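PDB 3BKN: bacterioferritin from Mycobacterium smegmatis str. MC2 155, which probably stores iron, oxidising ferrous ions with dioxygen at a ferroxidase centre and depositing the ferric mineral inside a hollow shell of 24 subunits. Local coordinates for residues F49-H54 / A92-V97. Sequence-based numbering, arbitrary orientation.
Sequences FEEMRH and AIEYEV. With ZN (zinc ion), chain M; ZN (zinc ion), chain N; HEM (protoporphyrin IX containing Fe), chain T.
The carboxylates of Glu51 and Glu94 reach toward each other from opposite directions, their planes turned 36° apart, and meet at a zinc ion. The imidazole of His54 has the carbonyl oxygen of Glu50 over one face, near the rim, while its ring nitrogen ND1, a good metal ligand, binds the other zinc at 2.0 Å. On the far side of helix 38-64, Phe49 sets a flat nonpolar ring against the porphyrin, with Met52 SD and HEM C4A at its edge, in plane, and CE1 3.4 Å from HEM C2A.

Glu51 suits the centre because a carboxylate can bridge: OE1 binds the zinc held by His54, and OE2 binds the other at 2.0 Å. A bend at chi2 (-52°) turns its carboxylate toward helix 83-110, whose Glu94 gives OE2 to that same zinc, also at 2.0 Å. Glu18 and Glu127 complete the zinc site of His54, Glu127 and His130 that of Glu94, and Tyr25 hydrogen-bonds Glu94 OE2. Met52 offers a soft thioether to the haem iron, SD to FE 2.4 Å, opposite Met52 of a neighbouring subunit.

Glu51 OE2 and Glu94 OE2 lie 3.3 Å apart without a hydrogen bond, both binding one zinc; metal thus joins the two helices in this four-helix-bundle di-metal site, consistent with a ferroxidase centre occupied by zinc.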
loop_
_atom_site.group_PDB
_atom_site.type_symbol
_atom_site.label_atom_id
_atom_site.label_comp_id
_atom_site.label_asym_id
_atom_site.label_seq_id
_atom_site.Cartn_x
_atom_site.Cartn_y
_atom_site.Cartn_z
ATOM N N PHE A 49 11.063 -36.288 -16.322
ATOM C CA PHE A 49 10.381 -35.209 -17.034
ATOM C C PHE A 49 11.271 -34.616 -18.128
ATOM O O PHE A 49 10.801 -34.235 -19.189
ATOM C CB PHE A 49 9.889 -34.142 -16.079
ATOM C CG PHE A 49 8.820 -34.599 -15.163
ATOM C CD1 PHE A 49 7.799 -35.388 -15.609
ATOM C CD2 PHE A 49 8.795 -34.191 -13.848
ATOM C CE1 PHE A 49 6.779 -35.799 -14.759
ATOM C CE2 PHE A 49 7.772 -34.604 -12.995
ATOM C CZ PHE A 49 6.758 -35.419 -13.479
ATOM N N GLU A 50 12.565 -34.564 -17.870
ATOM C CA GLU A 50 13.499 -34.112 -18.879
ATOM C C GLU A 50 13.458 -35.031 -20.071
ATOM O O GLU A 50 13.532 -34.546 -21.180
ATOM C CB GLU A 50 14.931 -33.989 -18.334
ATOM C CG GLU A 50 15.488 -32.543 -18.516
ATOM C CD GLU A 50 16.996 -32.425 -18.376
ATOM O OE1 GLU A 50 17.481 -32.322 -17.212
ATOM O OE2 GLU A 50 17.675 -32.405 -19.436
ATOM N N GLU A 51 13.303 -36.338 -19.863
ATOM C CA GLU A 51 13.142 -37.239 -20.979
ATOM C C GLU A 51 11.844 -37.016 -21.688
ATOM O O GLU A 51 11.813 -37.066 -22.907
ATOM C CB GLU A 51 13.261 -38.684 -20.580
ATOM C CG GLU A 51 14.559 -39.015 -19.983
ATOM C CD GLU A 51 15.779 -38.593 -20.798
ATOM O OE1 GLU A 51 15.639 -38.134 -21.954
ATOM O OE2 GLU A 51 16.905 -38.698 -20.267
ATOM N N MET A 52 10.767 -36.786 -20.940
ATOM C CA MET A 52 9.490 -36.461 -21.567
ATOM C C MET A 52 9.622 -35.250 -22.494
ATOM O O MET A 52 9.101 -35.268 -23.616
ATOM C CB MET A 52 8.419 -36.210 -20.531
ATOM C CG MET A 52 7.975 -37.437 -19.796
ATOM S SD MET A 52 6.833 -37.073 -18.432
ATOM C CE MET A 52 7.424 -38.275 -17.217
ATOM N N ARG A 53 10.338 -34.214 -22.049
ATOM C CA ARG A 53 10.587 -33.059 -22.905
ATOM C C ARG A 53 11.400 -33.418 -24.162
ATOM O O ARG A 53 11.052 -32.964 -25.269
ATOM C CB ARG A 53 11.180 -31.903 -22.123
ATOM C CG ARG A 53 10.201 -31.325 -21.113
ATOM C CD ARG A 53 10.794 -30.196 -20.243
ATOM N NE ARG A 53 11.626 -30.758 -19.192
ATOM C CZ ARG A 53 12.411 -30.059 -18.390
ATOM N NH1 ARG A 53 12.477 -28.738 -18.490
ATOM N NH2 ARG A 53 13.135 -30.687 -17.478
ATOM N N HIS A 54 12.431 -34.258 -24.019
ATOM C CA HIS A 54 13.189 -34.727 -25.162
ATOM C C HIS A 54 12.299 -35.428 -26.212
ATOM O O HIS A 54 12.368 -35.123 -27.424
ATOM C CB HIS A 54 14.262 -35.673 -24.691
ATOM C CG HIS A 54 15.368 -34.997 -23.979
ATOM N ND1 HIS A 54 16.387 -35.688 -23.357
ATOM C CD2 HIS A 54 15.602 -33.680 -23.753
ATOM C CE1 HIS A 54 17.230 -34.820 -22.828
ATOM N NE2 HIS A 54 16.767 -33.596 -23.042
ATOM N N ALA A 92 23.480 -46.981 -18.298
ATOM C CA ALA A 92 23.601 -47.789 -19.485
ATOM C C ALA A 92 22.821 -47.203 -20.679
ATOM O O ALA A 92 23.343 -47.181 -21.788
ATOM C CB ALA A 92 23.269 -49.290 -19.196
ATOM N N ILE A 93 21.600 -46.698 -20.473
ATOM C CA ILE A 93 20.932 -46.060 -21.594
ATOM C C ILE A 93 21.445 -44.675 -22.005
ATOM O O ILE A 93 21.324 -44.297 -23.181
ATOM C CB ILE A 93 19.397 -46.042 -21.565
ATOM C CG1 ILE A 93 18.856 -45.612 -20.243
ATOM C CG2 ILE A 93 18.794 -47.415 -22.021
ATOM C CD1 ILE A 93 17.344 -45.732 -20.281
ATOM N N GLU A 94 21.998 -43.912 -21.064
ATOM C CA GLU A 94 22.573 -42.643 -21.442
ATOM C C GLU A 94 23.765 -42.879 -22.343
ATOM O O GLU A 94 23.922 -42.158 -23.329
ATOM C CB GLU A 94 22.912 -41.791 -20.235
ATOM C CG GLU A 94 21.704 -41.408 -19.408
ATOM C CD GLU A 94 20.776 -40.425 -20.106
ATOM O OE1 GLU A 94 21.019 -40.021 -21.273
ATOM O OE2 GLU A 94 19.768 -40.047 -19.483
ATOM N N TYR A 95 24.561 -43.911 -22.056
ATOM C CA TYR A 95 25.705 -44.260 -22.911
ATOM C C TYR A 95 25.274 -44.698 -24.285
ATOM O O TYR A 95 25.955 -44.384 -25.265
ATOM C CB TYR A 95 26.625 -45.305 -22.294
ATOM C CG TYR A 95 27.658 -44.649 -21.462
ATOM C CD1 TYR A 95 28.517 -43.681 -22.022
ATOM C CD2 TYR A 95 27.799 -44.952 -20.118
ATOM C CE1 TYR A 95 29.508 -43.034 -21.244
ATOM C CE2 TYR A 95 28.782 -44.305 -19.317
ATOM C CZ TYR A 95 29.621 -43.353 -19.893
ATOM O OH TYR A 95 30.570 -42.722 -19.137
ATOM N N GLU A 96 24.149 -45.418 -24.385
ATOM C CA GLU A 96 23.646 -45.780 -25.714
ATOM C C GLU A 96 23.255 -44.541 -26.491
ATOM O O GLU A 96 23.471 -44.497 -27.703
ATOM C CB GLU A 96 22.504 -46.768 -25.673
ATOM C CG GLU A 96 22.990 -48.108 -25.185
ATOM C CD GLU A 96 21.871 -49.064 -24.794
ATOM O OE1 GLU A 96 20.788 -48.599 -24.326
ATOM O OE2 GLU A 96 22.122 -50.286 -24.952
ATOM N N VAL A 97 22.729 -43.530 -25.805
ATOM C CA VAL A 97 22.398 -42.296 -26.469
ATOM C C VAL A 97 23.648 -41.613 -27.055
ATOM O O VAL A 97 23.650 -41.243 -28.228
ATOM C CB VAL A 97 21.530 -41.409 -25.583
ATOM C CG1 VAL A 97 21.422 -40.016 -26.167
ATOM C CG2 VAL A 97 20.149 -42.061 -25.446
HETATM ZN ZN ZN M . 16.886 -37.643 -23.375
HETATM ZN ZN ZN N . 18.911 -38.364 -20.180
HETATM C CHA HEM T . 4.057 -34.612 -17.444
HETATM C CHB HEM T . 3.853 -39.256 -15.997
HETATM C CHC HEM T . 4.910 -40.630 -20.506
HETATM C CHD HEM T . 5.289 -36.003 -21.960
HETATM C C1A HEM T . 3.839 -35.793 -16.605
HETATM C C2A HEM T . 3.437 -35.681 -15.208
HETATM C C3A HEM T . 3.381 -37.070 -14.790
HETATM C C4A HEM T . 3.761 -37.800 -15.998
HETATM C CMA HEM T . 3.027 -37.633 -13.451
HETATM C CAA HEM T . 3.145 -34.441 -14.415
HETATM C CBA HEM T . 2.336 -33.503 -15.300
HETATM C CGA HEM T . 1.043 -33.048 -14.667
HETATM O O1A HEM T . 0.071 -33.829 -14.659
HETATM O O2A HEM T . 0.987 -31.896 -14.194
HETATM C C1B HEM T . 4.163 -40.100 -17.137
HETATM C C2B HEM T . 4.144 -41.560 -17.037
HETATM C C3B HEM T . 4.459 -41.876 -18.412
HETATM C C4B HEM T . 4.601 -40.690 -19.087
HETATM C CMB HEM T . 3.871 -42.442 -15.858
HETATM C CAB HEM T . 4.608 -43.232 -18.968
HETATM C CBB HEM T . 5.762 -43.611 -19.483
HETATM C C1C HEM T . 5.094 -39.479 -21.371
HETATM C C2C HEM T . 5.409 -39.624 -22.798
HETATM C C3C HEM T . 5.511 -38.252 -23.225
HETATM C C4C HEM T . 5.245 -37.464 -22.013
HETATM C CMC HEM T . 5.591 -40.829 -23.662
HETATM C CAC HEM T . 5.823 -37.854 -24.611
HETATM C CBC HEM T . 6.154 -36.620 -24.855
HETATM C C1D HEM T . 5.010 -35.179 -20.791
HETATM C C2D HEM T . 5.015 -33.731 -20.864
HETATM C C3D HEM T . 4.636 -33.377 -19.504
HETATM C C4D HEM T . 4.476 -34.571 -18.856
HETATM C CMD HEM T . 5.328 -32.867 -22.052
HETATM C CAD HEM T . 4.479 -32.006 -18.927
HETATM C CBD HEM T . 5.695 -31.192 -19.332
HETATM C CGD HEM T . 6.558 -30.834 -18.153
HETATM O O1D HEM T . 7.749 -31.191 -18.164
HETATM O O2D HEM T . 6.055 -30.184 -17.224
HETATM N NA HEM T . 4.036 -37.037 -17.062
HETATM N NB HEM T . 4.423 -39.607 -18.353
HETATM N NC HEM T . 5.004 -38.226 -20.924
HETATM N ND HEM T . 4.671 -35.672 -19.596
HETATM FE FE HEM T . 4.561 -37.628 -18.975
#